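Local structure of putative membrane protein COG4129 (Clostridium difficile, 3KMI) at residues A[167-170]-A[171-175]; A[121-124]-A[125-128]; A[99-103]-A[104-108]. The protein is of unknown function but is probably a membrane protein of the putative aromatic acid exporter family, represented here by its helical C-terminal domain. All coordinates share one frame; numbering follows the deposited sequence.

Contact 1: A[167-170]-A[171-175]; sequences FLVN and RKHAQ
Phe167 and Arg171, one helical turn apart, run side by side on the same flank of helix 148-176. Phe167 CZ lies over one face of the guanidinium, displaced toward its rim, and approaches Arg171 NH2 to 3.7 Å. The ring and guanidinium planes are 55° apart, so this is an inclined contact and not a parallel stack. Both side chains place CG opposite the backbone N (chi1 -172° in Phe167, -180° in Arg171), which sends them the same way, and a bend at chi3 then brings the arginine head up to the end of the ring. In one of the two deposited conformers of His173, ND1 lies 3.6 Å from Val169 CG1 and makes a weak hydrogen bond to Val169 O, so neither contact is firm.

Beneath these pairs the backbone supplies the spacing: Arg171 N donates to Phe167 O at 2.9 Å, and Ala174 N to Asn170 O at 3.0 Å. In the second shell, Arg171 NH2 is hydrogen-bonded to Ser22 OG. Gln84 OE1 accepts from Asn170 ND2, while its NE2 gives Phe167 O a second bond beside the helical one. Asn170 OD1 bonds Gln166 NE2, so both ends of this buried amide are satisfied. The i to i+4 bonding is that of a regular alpha-helix, here packed in a helical bundle against helices 7-33, 68-95 and, through Leu168 on Leu129 and Leu132, 124-140.

Contact 2: A[121-124]-A[125-128]; sequences EAET and GNLL
Glu123 folds back at chi2 (50°), turning its carboxylate toward Asn126, whose CG stands beside its own backbone N (chi1 -72°) and presents the amide to it. Asn126 ND2 donates to Glu123 OE2 at 2.8 Å. The bond is straight at hydrogen, with an N-H...O angle of 167°, and OE2 lies in the plane of the amide, yet the donor comes in from above the carboxylate plane. The two side chains therefore meet obliquely rather than as a coplanar pair. A carboxylate at the start of a helix would also be expected to interact favourably with the helix dipole.

The side chains of Thr124 and Leu128 lie side by side and point the same way, Thr124 CG2 and Leu128 CD1 3.7 Å apart. The threonine's other branch serves the loop: OG1 accepts a hydrogen bond from Glu121 N at 2.7 Å and so ties Glu121 to the helix start.

Backbone bonds take over as the helix sets in, from Leu127 N to Glu123 O at 2.9 Å and from Leu128 N to Thr124 O. Just before them, waters are inserted into what would be i to i+4 bonds: water 1 accepts from Gly125 N at 2.9 Å and donates to Glu121 O, whereas water 2 joins Asn126 N to Ala122 O. The result is a hydrated N-terminus of helix 124-140. Leu128 packs inward against Phe111 and Lys114 of helix 103-117 and against Phe120 of the connecting loop, while Leu168 and Lys172 of helix 148-176 meet Leu128 and Asn126, respectively.

Contact 3: A[99-103]-A[104-108]; sequences NSTPP and QAHIL
Thr101 and His106 cross at about a right angle, the threonine methyl standing over the imidazole. The distance from Thr101 CG2 to the centroid of the His106 ring is 3.6 Å, and the methyl is only 14° off the ring normal, which defines a CH-pi contact centred on the face. Thr101 CG2 lies opposite the residue's own backbone N, and that rotation carries the methyl over the ring while OG1 is directed elsewhere, to a hydrogen bond with Ile32 O. The ring is also bordered at its edge, near its plane, by Pro103 CA. Thr101 O comes to 3.3 Å from His106 CD2, but its approach to His106 NE2 has too poor an angle for a hydrogen bond.

Pro102 meets the first turn on another flank. Its ring carbon CD packs against Ala105 CB at 3.8 Å, an apolar contact beside the backbone bonds that start the helix. Pro102 O accepts from His106 N at 3.1 Å and weakly from Ala105 N. One residue on, Pro103 O accepts from Ile107 N at 3.0 Å.

Around this turn, Ala105 and His106 reach Ile32 and Val33 of helix 7-33, respectively, and Gln104 reaches Leu135, Ser138 and Met139 of helix 124-140. The arrangement is an alpha-helix N-terminus with Pro102 at the N-cap and Pro103 in the first turn, where lacking an amide hydrogen forfeits no helical bond, and it lies at the surface of the bundle.

From the N terminus the order is contact 3, contact 2, contact 1. Each joins adjoining segments, so none closes a long loop, and the three run in series without nesting or crossing. Contact 3 turns the loop after helix 68-95 into helix 103-117; contact 2 turns the following loop into helix 124-140; contact 1 lies near the end of helix 148-176. Contacts 1 and 2 meet in space, their centres 10 Å apart, and Lys172 CD lies 3.9 Å from Gly125 CA where helices 124-140 and 148-176 pack together. Contact 3 stands apart, its centre about 25 Å from each of the others and across the chain's centre from contact 1.

Contact 1: A[167-170]-A[171-175]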
loop_
_atom_site.group_PDB
_atom_site.type_symbol
_atom_site.label_atom_id
_atom_site.label_comp_id
_atom_site.label_asym_id
_atom_site.label_seq_id
_atom_site.Cartn_x
_atom_site.Cartn_y
_atom_site.Cartn_z
ATOM N N PHE A 167 0.572 3.539 6.955
ATOM C CA PHE A 167 1.080 4.877 7.288
ATOM C C PHE A 167 1.516 5.016 8.758
ATOM O O PHE A 167 2.597 5.556 9.064
ATOM C CB PHE A 167 0.023 5.951 6.964
ATOM C CG PHE A 167 0.537 7.353 7.109
ATOM C CD1 PHE A 167 1.068 8.017 6.006
ATOM C CD2 PHE A 167 0.529 7.995 8.364
ATOM C CE1 PHE A 167 1.546 9.280 6.111
ATOM C CE2 PHE A 167 1.026 9.258 8.500
ATOM C CZ PHE A 167 1.536 9.923 7.361
ATOM N N LEU A 168 0.705 4.500 9.672
ATOM C CA LEU A 168 1.011 4.622 11.095
ATOM C C LEU A 168 2.160 3.710 11.491
ATOM O O LEU A 168 2.965 4.080 12.334
ATOM C CB LEU A 168 -0.221 4.339 11.981
ATOM C CG LEU A 168 -1.341 5.397 11.931
ATOM C CD1 LEU A 168 -2.675 4.844 12.502
ATOM C CD2 LEU A 168 -0.945 6.725 12.657
ATOM N N VAL A 169 2.253 2.542 10.853
ATOM C CA VAL A 169 3.355 1.616 11.123
ATOM C C VAL A 169 4.652 2.278 10.691
ATOM O O VAL A 169 5.678 2.176 11.401
ATOM C CB VAL A 169 3.154 0.257 10.416
ATOM C CG1 VAL A 169 4.445 -0.602 10.445
ATOM C CG2 VAL A 169 1.964 -0.478 11.035
ATOM N N ASN A 170 4.590 2.933 9.533
ATOM C CA ASN A 170 5.725 3.653 8.951
ATOM C C ASN A 170 6.150 4.840 9.812
ATOM O O ASN A 170 7.345 5.077 10.019
ATOM C CB ASN A 170 5.418 4.153 7.514
ATOM C CG ASN A 170 5.493 3.044 6.469
ATOM O OD1 ASN A 170 6.049 1.990 6.719
ATOM N ND2 ASN A 170 4.918 3.282 5.290
ATOM N N ARG A 171 5.185 5.590 10.322
ATOM C CA ARG A 171 5.515 6.791 11.092
ATOM C C ARG A 171 6.153 6.370 12.429
ATOM O O ARG A 171 7.082 7.013 12.902
ATOM C CB ARG A 171 4.295 7.690 11.287
ATOM C CG ARG A 171 4.620 8.978 12.095
ATOM C CD ARG A 171 3.715 10.106 11.747
ATOM N NE ARG A 171 4.051 10.732 10.471
ATOM C CZ ARG A 171 3.526 11.866 10.028
ATOM N NH1 ARG A 171 2.641 12.542 10.776
ATOM N NH2 ARG A 171 3.927 12.367 8.850
ATOM N N LYS A 172 5.664 5.266 12.987
ATOM C CA LYS A 172 6.212 4.692 14.206
ATOM C C LYS A 172 7.644 4.187 13.994
ATOM O O LYS A 172 8.501 4.408 14.854
ATOM C CB LYS A 172 5.274 3.610 14.719
ATOM C CG LYS A 172 5.527 3.139 16.118
ATOM C CD LYS A 172 4.330 2.329 16.570
ATOM C CE LYS A 172 4.575 1.772 17.943
ATOM N NZ LYS A 172 5.043 0.385 17.817
ATOM N N HIS A 173 7.882 3.536 12.854
ATOM C CA HIS A 173 9.203 3.027 12.485
ATOM C C HIS A 173 10.222 4.162 12.374
ATOM O O HIS A 173 11.321 4.068 12.926
ATOM C CB HIS A 173 9.143 2.235 11.166
ATOM C CG HIS A 173 9.071 0.747 11.343
ATOM N ND1 HIS A 173 7.974 0.002 10.960
ATOM C CD2 HIS A 173 9.967 -0.138 11.843
ATOM C CE1 HIS A 173 8.191 -1.273 11.228
ATOM N NE2 HIS A 173 9.396 -1.385 11.759
ATOM N N ALA A 174 9.842 5.230 11.673
ATOM C CA ALA A 174 10.687 6.412 11.492
ATOM C C ALA A 174 10.981 7.169 12.795
ATOM O O ALA A 174 11.878 8.004 12.817
ATOM C CB ALA A 174 10.066 7.361 10.495
ATOM N N GLN A 175 10.216 6.901 13.850
ATOM C CA GLN A 175 10.413 7.574 15.133
ATOM C C GLN A 175 11.248 6.707 16.066
ATOM O O GLN A 175 12.104 7.217 16.792
ATOM C CB GLN A 175 9.078 7.943 15.772
#

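Contact 2: A[121-124]-A[125-128]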
loop_
_atom_site.group_PDB
_atom_site.type_symbol
_atom_site.label_atom_id
_atom_site.label_comp_id
_atom_site.label_asym_id
_atom_site.label_seq_id
_atom_site.Cartn_x
_atom_site.Cartn_y
_atom_site.Cartn_z
ATOM N N GLU A 121 4.853 10.601 20.114
ATOM C CA GLU A 121 5.575 10.347 21.371
ATOM C C GLU A 121 5.521 8.844 21.622
ATOM O O GLU A 121 5.007 8.111 20.788
ATOM C CB GLU A 121 4.964 11.134 22.537
ATOM C CG GLU A 121 4.820 12.641 22.249
ATOM C CD GLU A 121 4.654 13.478 23.499
ATOM O OE1 GLU A 121 3.822 13.115 24.363
ATOM O OE2 GLU A 121 5.358 14.509 23.615
ATOM N N ALA A 122 6.046 8.387 22.759
ATOM C CA ALA A 122 6.206 6.952 23.020
ATOM C C ALA A 122 5.008 6.079 22.613
ATOM O O ALA A 122 5.167 5.075 21.923
ATOM C CB ALA A 122 6.570 6.709 24.499
ATOM N N GLU A 123 3.812 6.470 23.031
ATOM C CA GLU A 123 2.650 5.606 22.900
ATOM C C GLU A 123 1.748 5.987 21.727
ATOM O O GLU A 123 0.720 5.344 21.485
ATOM C CB GLU A 123 1.850 5.626 24.210
ATOM C CG GLU A 123 1.104 4.324 24.503
ATOM C CD GLU A 123 1.996 3.101 24.385
ATOM O OE1 GLU A 123 3.139 3.135 24.897
ATOM O OE2 GLU A 123 1.553 2.106 23.776
ATOM N N THR A 124 2.136 7.028 21.000
ATOM C CA THR A 124 1.279 7.591 19.979
ATOM C C THR A 124 0.909 6.608 18.864
ATOM O O THR A 124 -0.262 6.464 18.547
ATOM C CB THR A 124 1.917 8.839 19.374
ATOM O OG1 THR A 124 2.334 9.724 20.430
ATOM C CG2 THR A 124 0.939 9.542 18.436
ATOM N N GLY A 125 1.895 5.951 18.257
ATOM C CA GLY A 125 1.591 5.010 17.181
ATOM C C GLY A 125 0.583 3.960 17.633
ATOM O O GLY A 125 -0.424 3.702 16.956
ATOM N N ASN A 126 0.859 3.374 18.792
ATOM C CA ASN A 126 -0.001 2.348 19.373
ATOM C C ASN A 126 -1.429 2.832 19.625
ATOM O O ASN A 126 -2.379 2.143 19.255
ATOM C CB ASN A 126 0.611 1.841 20.665
ATOM C CG ASN A 126 1.821 0.981 20.439
ATOM O OD1 ASN A 126 2.079 0.497 19.328
ATOM N ND2 ASN A 126 2.564 0.754 21.503
ATOM N N LEU A 127 -1.581 4.028 20.220
ATOM C CA LEU A 127 -2.899 4.605 20.432
ATOM C C LEU A 127 -3.626 4.772 19.108
ATOM O O LEU A 127 -4.776 4.382 18.966
ATOM C CB LEU A 127 -2.814 5.953 21.171
ATOM C CG LEU A 127 -2.425 5.826 22.656
ATOM C CD1 LEU A 127 -2.277 7.204 23.250
ATOM C CD2 LEU A 127 -3.413 5.007 23.486
ATOM N N LEU A 128 -2.952 5.365 18.136
ATOM C CA LEU A 128 -3.595 5.655 16.842
ATOM C C LEU A 128 -3.970 4.347 16.102
ATOM O O LEU A 128 -5.050 4.238 15.498
ATOM C CB LEU A 128 -2.689 6.566 15.994
ATOM C CG LEU A 128 -2.434 7.965 16.597
ATOM C CD1 LEU A 128 -1.425 8.731 15.765
ATOM C CD2 LEU A 128 -3.783 8.745 16.688
HETATM O O HOH W 1 4.702 6.093 18.903
HETATM O O HOH W 2 3.614 3.899 19.991
#

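Contact 3: A[99-103]-A[104-108]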
loop_
_atom_site.group_PDB
_atom_site.type_symbol
_atom_site.label_atom_id
_atom_site.label_comp_id
_atom_site.label_asym_id
_atom_site.label_seq_id
_atom_site.Cartn_x
_atom_site.Cartn_y
_atom_site.Cartn_z
ATOM N N ASN A 99 -18.260 9.762 -3.542
ATOM C CA ASN A 99 -19.482 10.357 -4.137
ATOM C C ASN A 99 -20.279 11.217 -3.142
ATOM O O ASN A 99 -21.191 11.960 -3.540
ATOM C CB ASN A 99 -20.459 9.250 -4.596
ATOM C CG ASN A 99 -19.940 8.410 -5.736
ATOM O OD1 ASN A 99 -18.944 7.698 -5.604
ATOM N ND2 ASN A 99 -20.653 8.443 -6.864
ATOM N N SER A 100 -19.959 11.096 -1.855
ATOM C CA SER A 100 -20.820 11.598 -0.763
ATOM C C SER A 100 -19.853 11.759 0.434
ATOM O O SER A 100 -18.781 11.153 0.425
ATOM C CB SER A 100 -21.863 10.515 -0.468
ATOM O OG SER A 100 -22.851 10.914 0.464
ATOM N N THR A 101 -20.219 12.531 1.448
ATOM C CA THR A 101 -19.437 12.562 2.683
ATOM C C THR A 101 -20.323 12.137 3.847
ATOM O O THR A 101 -20.799 13.003 4.590
ATOM C CB THR A 101 -18.863 13.972 2.973
ATOM O OG1 THR A 101 -18.266 14.490 1.786
ATOM C CG2 THR A 101 -17.796 13.932 4.084
ATOM N N PRO A 102 -20.579 10.813 4.012
ATOM C CA PRO A 102 -21.440 10.392 5.155
ATOM C C PRO A 102 -20.740 10.585 6.540
ATOM O O PRO A 102 -19.573 10.924 6.571
ATOM C CB PRO A 102 -21.687 8.914 4.862
ATOM C CG PRO A 102 -20.485 8.490 4.093
ATOM C CD PRO A 102 -20.201 9.658 3.179
ATOM N N PRO A 103 -21.457 10.390 7.668
ATOM C CA PRO A 103 -20.848 10.622 8.963
ATOM C C PRO A 103 -19.550 9.873 9.159
ATOM O O PRO A 103 -18.628 10.446 9.691
ATOM C CB PRO A 103 -21.915 10.106 9.937
ATOM C CG PRO A 103 -23.148 10.419 9.260
ATOM C CD PRO A 103 -22.898 10.108 7.816
ATOM N N GLN A 104 -19.468 8.621 8.711
ATOM C CA GLN A 104 -18.220 7.840 8.854
ATOM C C GLN A 104 -17.029 8.427 8.072
ATOM O O GLN A 104 -15.889 8.298 8.500
ATOM C CB GLN A 104 -18.445 6.377 8.471
ATOM C CG GLN A 104 -19.261 5.550 9.479
ATOM C CD GLN A 104 -18.667 5.553 10.896
ATOM O OE1 GLN A 104 -19.371 5.817 11.880
ATOM N NE2 GLN A 104 -17.378 5.261 11.004
ATOM N N ALA A 105 -17.314 9.069 6.934
ATOM C CA ALA A 105 -16.298 9.821 6.178
ATOM C C ALA A 105 -15.822 11.038 6.960
ATOM O O ALA A 105 -14.631 11.301 7.032
ATOM C CB ALA A 105 -16.855 10.242 4.775
ATOM N N HIS A 106 -16.752 11.786 7.554
ATOM C CA HIS A 106 -16.399 12.890 8.450
ATOM C C HIS A 106 -15.525 12.389 9.623
ATOM O O HIS A 106 -14.596 13.059 10.011
ATOM C CB HIS A 106 -17.668 13.564 8.977
ATOM C CG HIS A 106 -18.354 14.445 7.977
ATOM N ND1 HIS A 106 -17.866 15.688 7.626
ATOM C CD2 HIS A 106 -19.522 14.297 7.307
ATOM C CE1 HIS A 106 -18.688 16.257 6.762
ATOM N NE2 HIS A 106 -19.702 15.432 6.551
ATOM N N ILE A 107 -15.813 11.205 10.154
ATOM C CA ILE A 107 -15.032 10.642 11.267
ATOM C C ILE A 107 -13.611 10.250 10.782
ATOM O O ILE A 107 -12.620 10.492 11.479
ATOM C CB ILE A 107 -15.784 9.465 11.933
ATOM C CG1 ILE A 107 -16.937 10.008 12.790
ATOM C CG2 ILE A 107 -14.841 8.580 12.818
ATOM C CD1 ILE A 107 -18.000 8.975 13.075
ATOM N N LEU A 108 -13.539 9.658 9.588
ATOM C CA LEU A 108 -12.276 9.336 8.950
ATOM C C LEU A 108 -11.441 10.604 8.747
ATOM O O LEU A 108 -10.232 10.651 9.047
ATOM C CB LEU A 108 -12.508 8.650 7.589
ATOM C CG LEU A 108 -11.177 8.407 6.869
ATOM C CD1 LEU A 108 -10.345 7.422 7.707
ATOM C CD2 LEU A 108 -11.379 7.923 5.446
#